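Local coordinates for protein CT263 (Chlamydia trachomatis, PDB 4QAS) that is a nucleosidase of the MTAN family that probably hydrolyses a futalosine-type nucleoside in the futalosine pathway of menaquinone synthesis, at the interface of chains A and B. Sequence-based numbering; all coordinates share one arbitrary frame. Chains: chain A/B, CT263.

Contact 1 and contact 2 are neighbouring patches of one two-fold symmetric interface, their C-alpha centres about 8 Å apart. They share A:Leu25, at the end of helix 16-25, and B:Glu189, on the C-terminal helix (180-196 in chain B, 180-197 in chain A). A:Leu25 gives its backbone carbonyl to contact 1 and its side chain to contact 2. Contact 1 is largely polar and water-bridged. Contact 2 centres on the rings of A:Phe192 and B:Phe192, but its bond from A:Gln185 to the B:Leu25 carbonyl repeats, with chains exchanged, that of contact 1. The arrangement is consistent with the homodimer typical of MTAN-family nucleosidases.

Contact 1: the interface of chains A and B. Residues chain A 25-27, 38, 195; chain B 21, 185, 189.
A:Pro27 and A:Phe26 make the apolar middle of this patch, set against the side chains of B:Arg21 and B:Gln185. The ring carbon CD of A:Pro27 lies 3.9 Å from the amide carbon CD of B:Gln185, and the ring nitrogen N of A:Pro27 lies over one face of the B:Arg21 guanidinium, displaced toward its rim. The A:Phe26 side chain crosses that of B:Gln185 at about a right angle, ring and amide planes 43° apart, with CD1 3.5 Å from NE2. One step outward, that same NE2 donates to the backbone carbonyl O of A:Leu25 at 3.1 Å, in the carbonyl plane and close to its own amide plane. The amide is turned this way because the B:Gln185 chain bends at chi2 (68°), and it is gripped through both oxygen and nitrogen. Its OE1 accepts an almost straight bond (174° at H) from NE of B:Arg21, 2.7 Å away, while NE2 also donates to OE1 of B:Glu189 from above the carboxylate plane. B:Arg21 NH2 is 3.1 Å from A:Leu25 O but almost as near the carbonyl carbon, a broadside approach that would make any hydrogen bond poor. At the rim, water 1 joins OH of A:Tyr38 and OH of A:Tyr195 to OE1 of B:Glu189, the last at 2.6 Å. A direct hydrogen bond from A:Tyr195 OH to B:Glu189 OE1 is also possible, at 3.2 Å. Water 2 links A:Phe26 O with B:Arg21 NH1 on the other flank. The linked B:Arg21, B:Gln185 and B:Glu189, which probably hold one another in place, thus read the end of helix 16-25, probably fixing the register of the two subunits in the dimer.

Contact 2: the interface of chains A and B. Residues chain A 25, 185, 188-189, 192; chain B 25, 189, 192-193.
The first torsions of B:Phe192 (chi1 -155°) and A:Phe192 (chi1 -179°) both place CG roughly anti to the backbone N, but the two side chains differ in chi1 and chi2, and the rings therefore depart from the two-fold and meet edge-to-face. Their planes are 89° apart and their centroids 5.5 Å apart. B:Phe192 presents its edge to the face of A:Phe192: CD2 comes 3.6 Å from A:Phe192 CG, and A:Phe192 CB lies in the plane of the B:Phe192 ring. Local symmetry is therefore broken where the equivalent phenylalanines meet. Across the face of B:Phe192 sits the methyl CD2 of A:Leu25, 4.0 Å from the ring centroid, a CH-pi contact. At its far end, the B:Phe192 ring brings CZ to 3.5 Å from the side-chain methylene CG of A:Glu189. A:Ala188 O and A:Gln185 NE2 border the same ring in its plane, facing its C-H edge. The ring of A:Phe192 has different neighbours, with CZ 3.6 Å from the backbone O of B:Glu189 and CE1 beside the methylene CG of that residue. B:Pro193 adds a looser contact through CD. Between the subunits, A:Leu25 and B:Leu25 approach through their CD2 methyls, 3.9 Å apart. The polar border is formed by A:Gln185, whose NE2 donates to B:Leu25 O at 3.0 Å, in the carbonyl plane. That nitrogen also donates to A:Glu189 OE2, which steadies the amide, and water 3 links A:Gln185 OE1 with B:Leu25 O. This phenylalanine-leucine cluster packs helix 180-197 of chain A against helix 180-196 of chain B and probably forms the hydrophobic heart of the dimer interface.

Contact 1: the interface of chains A and B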
loop_
_atom_site.group_PDB
_atom_site.type_symbol
_atom_site.label_atom_id
_atom_site.label_comp_id
_atom_site.label_asym_id
_atom_site.label_seq_id
_atom_site.Cartn_x
_atom_site.Cartn_y
_atom_site.Cartn_z
ATOM N N LEU A 25 -0.995 -0.007 -6.053
ATOM C CA LEU A 25 -0.154 -0.560 -4.986
ATOM C C LEU A 25 0.784 -1.646 -5.458
ATOM O O LEU A 25 1.826 -1.854 -4.845
ATOM C CB LEU A 25 -1.014 -1.233 -3.940
ATOM C CG LEU A 25 -1.857 -0.421 -3.026
ATOM C CD1 LEU A 25 -2.482 -1.433 -2.019
ATOM C CD2 LEU A 25 -1.032 0.620 -2.324
ATOM N N PHE A 26 0.403 -2.405 -6.493
ATOM C CA PHE A 26 1.175 -3.522 -7.005
ATOM C C PHE A 26 1.339 -3.357 -8.504
ATOM O O PHE A 26 0.475 -2.740 -9.152
ATOM C CB PHE A 26 0.469 -4.864 -6.721
ATOM C CG PHE A 26 0.172 -5.093 -5.289
ATOM C CD1 PHE A 26 1.157 -5.557 -4.431
ATOM C CD2 PHE A 26 -1.071 -4.854 -4.798
ATOM C CE1 PHE A 26 0.880 -5.762 -3.098
ATOM C CE2 PHE A 26 -1.355 -5.060 -3.480
ATOM C CZ PHE A 26 -0.363 -5.525 -2.626
ATOM N N PRO A 27 2.371 -3.907 -9.068
ATOM C CA PRO A 27 2.585 -3.799 -10.531
ATOM C C PRO A 27 1.741 -4.827 -11.282
ATOM O O PRO A 27 2.235 -5.786 -11.869
ATOM C CB PRO A 27 4.100 -4.021 -10.671
ATOM C CG PRO A 27 4.447 -4.888 -9.525
ATOM C CD PRO A 27 3.568 -4.463 -8.401
ATOM N N TYR A 38 -1.524 -10.131 -10.533
ATOM C CA TYR A 38 -0.189 -9.940 -9.983
ATOM C C TYR A 38 0.098 -11.159 -9.131
ATOM O O TYR A 38 -0.812 -11.689 -8.492
ATOM C CB TYR A 38 -0.182 -8.693 -9.093
ATOM C CG TYR A 38 1.084 -8.517 -8.287
ATOM C CD1 TYR A 38 2.274 -8.232 -8.919
ATOM C CD2 TYR A 38 1.078 -8.609 -6.904
ATOM C CE1 TYR A 38 3.460 -8.055 -8.206
ATOM C CE2 TYR A 38 2.263 -8.422 -6.179
ATOM C CZ TYR A 38 3.427 -8.152 -6.840
ATOM O OH TYR A 38 4.588 -7.968 -6.111
ATOM N N TYR A 195 -3.422 -8.735 2.409
ATOM C CA TYR A 195 -2.503 -9.386 1.482
ATOM C C TYR A 195 -1.241 -9.836 2.204
ATOM O O TYR A 195 -0.779 -10.973 2.039
ATOM C CB TYR A 195 -2.167 -8.421 0.341
ATOM C CG TYR A 195 -0.756 -8.556 -0.169
ATOM C CD1 TYR A 195 -0.411 -9.547 -1.089
ATOM C CD2 TYR A 195 0.243 -7.701 0.277
ATOM C CE1 TYR A 195 0.897 -9.675 -1.556
ATOM C CE2 TYR A 195 1.539 -7.819 -0.179
ATOM C CZ TYR A 195 1.870 -8.806 -1.092
ATOM O OH TYR A 195 3.162 -8.895 -1.531
ATOM N N ARG B 21 8.280 2.350 -6.989
ATOM C CA ARG B 21 7.119 1.644 -6.465
ATOM C C ARG B 21 6.590 2.320 -5.205
ATOM O O ARG B 21 5.380 2.372 -5.002
ATOM C CB ARG B 21 7.411 0.153 -6.261
ATOM C CG ARG B 21 7.712 -0.629 -7.535
ATOM C CD ARG B 21 6.597 -0.608 -8.535
ATOM N NE ARG B 21 5.341 -0.946 -7.864
ATOM C CZ ARG B 21 4.152 -0.505 -8.207
ATOM N NH1 ARG B 21 3.969 0.117 -9.365
ATOM N NH2 ARG B 21 3.112 -0.820 -7.448
ATOM N N GLN B 185 9.564 -2.785 -5.275
ATOM C CA GLN B 185 8.316 -3.148 -4.624
ATOM C C GLN B 185 8.562 -3.622 -3.195
ATOM O O GLN B 185 7.756 -3.349 -2.299
ATOM C CB GLN B 185 7.602 -4.204 -5.458
ATOM C CG GLN B 185 6.262 -4.649 -4.883
ATOM C CD GLN B 185 5.202 -3.562 -4.930
ATOM O OE1 GLN B 185 5.324 -2.579 -5.677
ATOM N NE2 GLN B 185 4.132 -3.739 -4.178
ATOM N N GLU B 189 6.648 -2.072 0.008
ATOM C CA GLU B 189 5.865 -2.874 0.944
ATOM C C GLU B 189 6.348 -2.733 2.379
ATOM O O GLU B 189 5.558 -2.899 3.307
ATOM C CB GLU B 189 5.900 -4.324 0.483
ATOM C CG GLU B 189 5.109 -4.468 -0.784
ATOM C CD GLU B 189 5.136 -5.833 -1.392
ATOM O OE1 GLU B 189 4.307 -6.036 -2.301
ATOM O OE2 GLU B 189 6.009 -6.656 -1.006
HETATM O O HOH W 1 4.557 -8.225 -3.628
HETATM O O HOH W 2 0.940 -0.279 -10.327
#

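Contact 2: the interface of chains A and B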
loop_
_atom_site.group_PDB
_atom_site.type_symbol
_atom_site.label_atom_id
_atom_site.label_comp_id
_atom_site.label_asym_id
_atom_site.label_seq_id
_atom_site.Cartn_x
_atom_site.Cartn_y
_atom_site.Cartn_z
ATOM N N LEU A 25 -0.995 -0.007 -6.053
ATOM C CA LEU A 25 -0.154 -0.560 -4.986
ATOM C C LEU A 25 0.784 -1.646 -5.458
ATOM O O LEU A 25 1.826 -1.854 -4.845
ATOM C CB LEU A 25 -1.014 -1.233 -3.940
ATOM C CG LEU A 25 -1.857 -0.421 -3.026
ATOM C CD1 LEU A 25 -2.482 -1.433 -2.019
ATOM C CD2 LEU A 25 -1.032 0.620 -2.324
ATOM N N GLN A 185 -7.956 5.486 -1.799
ATOM C CA GLN A 185 -6.729 5.302 -1.042
ATOM C C GLN A 185 -6.997 4.599 0.281
ATOM O O GLN A 185 -6.200 3.748 0.701
ATOM C CB GLN A 185 -6.027 6.652 -0.852
ATOM C CG GLN A 185 -4.728 6.552 -0.129
ATOM C CD GLN A 185 -3.666 5.854 -0.933
ATOM O OE1 GLN A 185 -3.716 5.812 -2.175
ATOM N NE2 GLN A 185 -2.655 5.308 -0.251
ATOM N N ALA A 188 -7.156 0.929 -0.375
ATOM C CA ALA A 188 -5.842 0.354 -0.617
ATOM C C ALA A 188 -5.106 0.141 0.685
ATOM O O ALA A 188 -4.455 -0.893 0.885
ATOM C CB ALA A 188 -5.044 1.255 -1.562
ATOM N N GLU A 189 -5.212 1.119 1.591
ATOM C CA GLU A 189 -4.536 1.019 2.870
ATOM C C GLU A 189 -5.085 -0.123 3.708
ATOM O O GLU A 189 -4.348 -0.737 4.490
ATOM C CB GLU A 189 -4.615 2.370 3.577
ATOM C CG GLU A 189 -3.774 3.400 2.838
ATOM C CD GLU A 189 -3.956 4.815 3.319
ATOM O OE1 GLU A 189 -4.790 5.048 4.226
ATOM O OE2 GLU A 189 -3.268 5.701 2.771
ATOM N N PHE A 192 -3.860 -3.766 2.028
ATOM C CA PHE A 192 -2.478 -4.214 2.116
ATOM C C PHE A 192 -2.209 -5.164 3.273
ATOM O O PHE A 192 -1.564 -6.198 3.045
ATOM C CB PHE A 192 -1.509 -3.036 2.129
ATOM C CG PHE A 192 -0.109 -3.489 2.196
ATOM C CD1 PHE A 192 0.523 -3.970 1.063
ATOM C CD2 PHE A 192 0.542 -3.560 3.403
ATOM C CE1 PHE A 192 1.820 -4.455 1.137
ATOM C CE2 PHE A 192 1.821 -4.031 3.479
ATOM C CZ PHE A 192 2.463 -4.480 2.351
ATOM N N LEU B 25 2.510 4.267 -4.159
ATOM C CA LEU B 25 1.649 3.892 -3.032
ATOM C C LEU B 25 0.638 4.960 -2.651
ATOM O O LEU B 25 -0.374 4.637 -2.029
ATOM C CB LEU B 25 2.489 3.684 -1.779
ATOM C CG LEU B 25 3.480 2.537 -1.804
ATOM C CD1 LEU B 25 4.388 2.672 -0.570
ATOM C CD2 LEU B 25 2.770 1.221 -1.856
ATOM N N GLU B 189 6.648 -2.072 0.008
ATOM C CA GLU B 189 5.865 -2.874 0.944
ATOM C C GLU B 189 6.348 -2.733 2.379
ATOM O O GLU B 189 5.558 -2.899 3.307
ATOM C CB GLU B 189 5.900 -4.324 0.483
ATOM C CG GLU B 189 5.109 -4.468 -0.784
ATOM C CD GLU B 189 5.136 -5.833 -1.392
ATOM O OE1 GLU B 189 4.307 -6.036 -2.301
ATOM O OE2 GLU B 189 6.009 -6.656 -1.006
ATOM N N PHE B 192 4.833 1.174 3.210
ATOM C CA PHE B 192 3.388 1.403 3.323
ATOM C C PHE B 192 2.887 1.246 4.750
ATOM O O PHE B 192 2.139 2.119 5.213
ATOM C CB PHE B 192 2.656 0.475 2.334
ATOM C CG PHE B 192 1.274 0.958 1.884
ATOM C CD1 PHE B 192 1.035 2.268 1.442
ATOM C CD2 PHE B 192 0.195 0.070 1.905
ATOM C CE1 PHE B 192 -0.209 2.652 1.015
ATOM C CE2 PHE B 192 -1.052 0.459 1.477
ATOM C CZ PHE B 192 -1.268 1.761 1.049
ATOM N N PRO B 193 3.262 0.200 5.503
ATOM C CA PRO B 193 2.770 0.112 6.881
ATOM C C PRO B 193 3.366 1.160 7.799
ATOM O O PRO B 193 2.682 1.579 8.739
ATOM C CB PRO B 193 3.139 -1.314 7.311
ATOM C CG PRO B 193 4.181 -1.773 6.385
ATOM C CD PRO B 193 4.047 -0.984 5.108
HETATM O O HOH W 3 -2.112 3.637 -3.955
#